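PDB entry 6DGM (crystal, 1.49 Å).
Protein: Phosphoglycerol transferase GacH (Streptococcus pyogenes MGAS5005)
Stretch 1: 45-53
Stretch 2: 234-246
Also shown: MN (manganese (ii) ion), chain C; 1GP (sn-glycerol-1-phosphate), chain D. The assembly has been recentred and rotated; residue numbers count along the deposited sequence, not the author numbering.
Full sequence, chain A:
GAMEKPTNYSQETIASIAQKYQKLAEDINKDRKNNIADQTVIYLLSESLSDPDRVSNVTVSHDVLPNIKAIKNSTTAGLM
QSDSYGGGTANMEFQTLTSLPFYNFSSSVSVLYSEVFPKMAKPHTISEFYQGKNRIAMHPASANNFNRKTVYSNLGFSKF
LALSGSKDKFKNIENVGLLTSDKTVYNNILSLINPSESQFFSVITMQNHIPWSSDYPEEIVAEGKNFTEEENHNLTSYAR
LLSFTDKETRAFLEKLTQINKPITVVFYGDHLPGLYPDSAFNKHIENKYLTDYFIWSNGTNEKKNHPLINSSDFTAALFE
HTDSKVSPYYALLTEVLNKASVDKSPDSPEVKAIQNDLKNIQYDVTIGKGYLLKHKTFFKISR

Stretch 1, residues 45-53: LSESLSDPD
Stretch 2 (234-246) NLTSYARLLSFTD

Residues 45-53 run antiparallel to the helix 234-246, as the register of closest CA atoms shows: Ser-46 lies 8.8 Å from Thr-245, Leu-49 7.4 Å from Leu-242, and Pro-52 7.7 Å from Ala-239, all CA to CA. The first stretch enters as a strand at Leu-45, folds through a type II beta turn from Ser-46 to Leu-49 closed by Leu-49 N to Ser-46 O (3.1 Å), continues extended through Ser-50 (phi/psi -164/132) and Asp-51 (-62/117), and passes into a 3-10 segment at Pro-52. Ser-48 takes the left-handed corner of the turn (62/19).

The helix offers Leu-235, Tyr-238, Leu-242 and Thr-245, spaced three or four residues apart and so aligned on one side. Tyr-238 (chi1 170°, t; chi2 80°) is the main projection. Its ring reaches the loop edge-on, and its hydroxyl fits between two backbone groups that flank Leu-49: Tyr-238 OH donates to Ser-48 O at 2.6 Å and accepts from Ser-50 N at 3.0 Å, with an N-H...O angle of 140°. One phenol thus satisfies a carbonyl and an amide of a chain that has left its strand, while Leu-49 CA sits 3.6 Å from Tyr-238 OH.

On the side of the turn, Leu-49 (chi1 t, chi2 139°, between wells) leaves the backbone sideways, but its end comes nearer the helix. Leu-49 CD1 settles against both Leu-242 CD2 (4.0 Å) and Thr-245 CG2 (3.8 Å). Thr-245 (chi1 m) suits this place because its methyl packs here while its hydroxyl is hydrogen-bonded elsewhere in the structure; the same methyl, CG2, lies 4.2 Å from Ser-46 OG.

Farther along, Pro-52 fits between two helix leucines. Its CD meets Leu-242 CD1 at 3.8 Å and its CB meets Leu-235 CD1 at 4.3 Å; Leu-235 (chi1 t, chi2 p) also starts sideways and brings its end nearer the loop. Leu-242 (chi1 m, chi2 t) therefore serves two neighbours, CD2 against Leu-49 and CD1 against Pro-52, with CD1 also 3.9 Å from Ser-50 O. Asp-51 points away, and its OD1 accepts from Asp-53 N (2.9 Å), steadying the 3-10 segment.

The contact buries 325 Å² in total. Beyond it, Glu-47 (chi1 t, chi2 p) binds manganese through OE1 (2.2 Å) and OE2 (2.3 Å), the ion also holding O2P of sn-glycerol-1-phosphate at 2.3 Å; Ser-48 OG (chi1 m) donates to Glu-47 OE1 at 2.7 Å, so the turn anchored by Tyr-238 also carries a metal ligand.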

# COMPACT_ATOMS: atom_id res chain seq x y z
N LEU A 45 4.15 4.18 -1.26
CA LEU A 45 2.91 4.72 -1.80
C LEU A 45 3.32 5.80 -2.79
O LEU A 45 3.85 6.84 -2.40
CB LEU A 45 2.05 5.26 -0.67
CG LEU A 45 0.63 5.74 -1.02
CD1 LEU A 45 -0.20 5.99 0.24
CD2 LEU A 45 0.65 6.99 -1.92
N SER A 46 3.08 5.54 -4.07
CA SER A 46 3.45 6.44 -5.16
C SER A 46 2.20 7.25 -5.51
O SER A 46 1.29 6.76 -6.18
CB SER A 46 3.96 5.63 -6.34
OG SER A 46 4.42 6.48 -7.39
N GLU A 47 2.15 8.48 -5.01
CA GLU A 47 0.96 9.31 -5.07
C GLU A 47 0.40 9.39 -6.48
O GLU A 47 1.10 9.79 -7.41
CB GLU A 47 1.34 10.70 -4.57
CG GLU A 47 0.23 11.76 -4.67
CD GLU A 47 -1.04 11.34 -3.97
OE1 GLU A 47 -2.06 11.20 -4.67
OE2 GLU A 47 -1.02 11.15 -2.74
N SER A 48 -0.86 9.03 -6.61
CA SER A 48 -1.63 9.18 -7.83
C SER A 48 -1.08 8.39 -9.02
O SER A 48 -1.45 8.68 -10.16
CB SER A 48 -1.79 10.66 -8.21
OG SER A 48 -2.60 11.34 -7.28
N LEU A 49 -0.25 7.38 -8.80
CA LEU A 49 0.34 6.66 -9.92
C LEU A 49 -0.60 5.58 -10.48
O LEU A 49 -0.97 4.63 -9.79
CB LEU A 49 1.68 6.05 -9.53
CG LEU A 49 2.37 5.35 -10.71
CD1 LEU A 49 3.84 5.65 -10.72
CD2 LEU A 49 2.11 3.85 -10.71
N SER A 50 -0.90 5.68 -11.77
CA SER A 50 -1.73 4.68 -12.42
C SER A 50 -1.58 4.83 -13.92
O SER A 50 -1.69 5.94 -14.46
CB SER A 50 -3.19 4.83 -11.99
OG SER A 50 -3.96 3.70 -12.39
N ASP A 51 -1.35 3.71 -14.60
CA ASP A 51 -1.05 3.73 -16.02
C ASP A 51 -2.22 4.32 -16.79
O ASP A 51 -3.30 3.73 -16.79
CB ASP A 51 -0.80 2.31 -16.50
CG ASP A 51 -0.25 2.24 -17.91
OD1 ASP A 51 -0.27 3.25 -18.64
OD2 ASP A 51 0.20 1.14 -18.29
N PRO A 52 -2.04 5.45 -17.47
CA PRO A 52 -3.16 6.00 -18.26
C PRO A 52 -3.61 5.10 -19.40
O PRO A 52 -4.74 5.27 -19.90
CB PRO A 52 -2.64 7.35 -18.76
CG PRO A 52 -1.16 7.33 -18.56
CD PRO A 52 -0.83 6.29 -17.53
N ASP A 53 -2.78 4.15 -19.82
CA ASP A 53 -3.15 3.25 -20.91
C ASP A 53 -4.36 2.39 -20.57
O ASP A 53 -5.01 1.87 -21.49
CB ASP A 53 -1.96 2.35 -21.24
CG ASP A 53 -2.19 1.51 -22.48
OD1 ASP A 53 -3.10 1.84 -23.27
OD2 ASP A 53 -1.46 0.51 -22.65
N ASN A 234 -4.08 18.69 -18.29
CA ASN A 234 -3.77 17.99 -17.06
C ASN A 234 -3.24 16.59 -17.33
O ASN A 234 -2.26 16.15 -16.72
CB ASN A 234 -5.01 17.91 -16.18
CG ASN A 234 -5.24 19.17 -15.37
OD1 ASN A 234 -4.30 19.88 -15.04
ND2 ASN A 234 -6.49 19.45 -15.06
N LEU A 235 -3.88 15.86 -18.25
CA LEU A 235 -3.43 14.51 -18.56
C LEU A 235 -2.02 14.54 -19.13
O LEU A 235 -1.19 13.69 -18.79
CB LEU A 235 -4.39 13.84 -19.53
CG LEU A 235 -4.00 12.43 -20.00
CD1 LEU A 235 -3.88 11.43 -18.85
CD2 LEU A 235 -5.00 11.93 -21.06
N THR A 236 -1.74 15.50 -20.02
CA THR A 236 -0.41 15.61 -20.60
C THR A 236 0.63 15.92 -19.53
O THR A 236 1.69 15.30 -19.49
CB THR A 236 -0.42 16.67 -21.70
OG1 THR A 236 -1.22 16.21 -22.79
CG2 THR A 236 1.01 17.00 -22.20
N SER A 237 0.34 16.90 -18.67
CA SER A 237 1.28 17.24 -17.60
C SER A 237 1.52 16.06 -16.68
O SER A 237 2.65 15.79 -16.26
CB SER A 237 0.72 18.41 -16.77
OG SER A 237 0.46 19.54 -17.58
N TYR A 238 0.44 15.36 -16.31
CA TYR A 238 0.56 14.18 -15.46
C TYR A 238 1.39 13.09 -16.13
O TYR A 238 2.24 12.46 -15.48
CB TYR A 238 -0.85 13.66 -15.15
CG TYR A 238 -0.88 12.30 -14.49
CD1 TYR A 238 -0.64 12.18 -13.14
CD2 TYR A 238 -1.17 11.16 -15.23
CE1 TYR A 238 -0.68 10.93 -12.53
CE2 TYR A 238 -1.22 9.92 -14.64
CZ TYR A 238 -0.96 9.81 -13.29
OH TYR A 238 -1.00 8.56 -12.69
N ALA A 239 1.16 12.84 -17.43
CA ALA A 239 1.91 11.81 -18.13
C ALA A 239 3.40 12.15 -18.18
O ALA A 239 4.26 11.27 -18.03
CB ALA A 239 1.38 11.59 -19.55
N ARG A 240 3.72 13.42 -18.40
CA ARG A 240 5.11 13.86 -18.36
C ARG A 240 5.73 13.60 -17.00
O ARG A 240 6.85 13.09 -16.90
CB ARG A 240 5.21 15.34 -18.73
CG ARG A 240 4.93 15.60 -20.19
CD ARG A 240 4.68 17.06 -20.45
NE ARG A 240 4.50 17.29 -21.88
CZ ARG A 240 4.07 18.41 -22.42
NH1 ARG A 240 3.74 19.44 -21.65
NH2 ARG A 240 3.93 18.49 -23.73
N LEU A 241 5.01 13.95 -15.92
CA LEU A 241 5.50 13.69 -14.58
C LEU A 241 5.69 12.20 -14.32
O LEU A 241 6.68 11.79 -13.70
CB LEU A 241 4.56 14.33 -13.56
CG LEU A 241 4.61 15.86 -13.54
CD1 LEU A 241 3.47 16.41 -12.70
CD2 LEU A 241 5.91 16.38 -12.99
N LEU A 242 4.77 11.36 -14.82
CA LEU A 242 4.95 9.92 -14.67
C LEU A 242 6.25 9.45 -15.31
O LEU A 242 6.90 8.52 -14.81
CB LEU A 242 3.79 9.14 -15.28
CG LEU A 242 2.50 9.04 -14.49
CD1 LEU A 242 1.60 7.99 -15.17
CD2 LEU A 242 2.68 8.68 -13.03
N SER A 243 6.61 10.05 -16.46
CA SER A 243 7.82 9.61 -17.15
C SER A 243 9.06 9.79 -16.28
O SER A 243 10.00 8.97 -16.36
CB SER A 243 7.95 10.35 -18.49
OG SER A 243 8.53 11.63 -18.33
N PHE A 244 9.09 10.84 -15.44
CA PHE A 244 10.21 11.01 -14.51
C PHE A 244 10.15 9.97 -13.41
O PHE A 244 11.15 9.33 -13.07
CB PHE A 244 10.21 12.41 -13.88
CG PHE A 244 10.55 13.52 -14.83
CD1 PHE A 244 11.87 13.78 -15.16
CD2 PHE A 244 9.56 14.33 -15.38
CE1 PHE A 244 12.19 14.82 -16.04
CE2 PHE A 244 9.88 15.34 -16.27
CZ PHE A 244 11.19 15.60 -16.59
N THR A 245 8.96 9.77 -12.82
CA THR A 245 8.82 8.76 -11.79
C THR A 245 9.26 7.40 -12.32
O THR A 245 9.93 6.64 -11.61
CB THR A 245 7.38 8.68 -11.32
OG1 THR A 245 7.05 9.92 -10.67
CG2 THR A 245 7.15 7.51 -10.36
N ASP A 246 8.92 7.11 -13.57
CA ASP A 246 9.23 5.81 -14.13
C ASP A 246 10.74 5.59 -14.21
O ASP A 246 11.25 4.55 -13.79
CB ASP A 246 8.60 5.71 -15.51
CG ASP A 246 8.79 4.36 -16.14
OD1 ASP A 246 8.18 3.39 -15.65
OD2 ASP A 246 9.54 4.28 -17.13
MN MN C . -3.18 10.39 -2.91
C3 1GP D . -0.67 15.02 1.53
O3 1GP D . -0.80 12.59 1.45
C2 1GP D . -1.56 13.81 1.40
O2 1GP D . -0.09 15.15 2.83
C1 1GP D . -2.37 13.87 0.11
O1P 1GP D . -3.42 12.90 0.13
O2P 1GP D . -4.08 12.39 -2.39
O3P 1GP D . -5.75 12.24 -0.36
O4P 1GP D . -4.89 14.49 -1.19
P 1GP D . -4.56 12.98 -1.02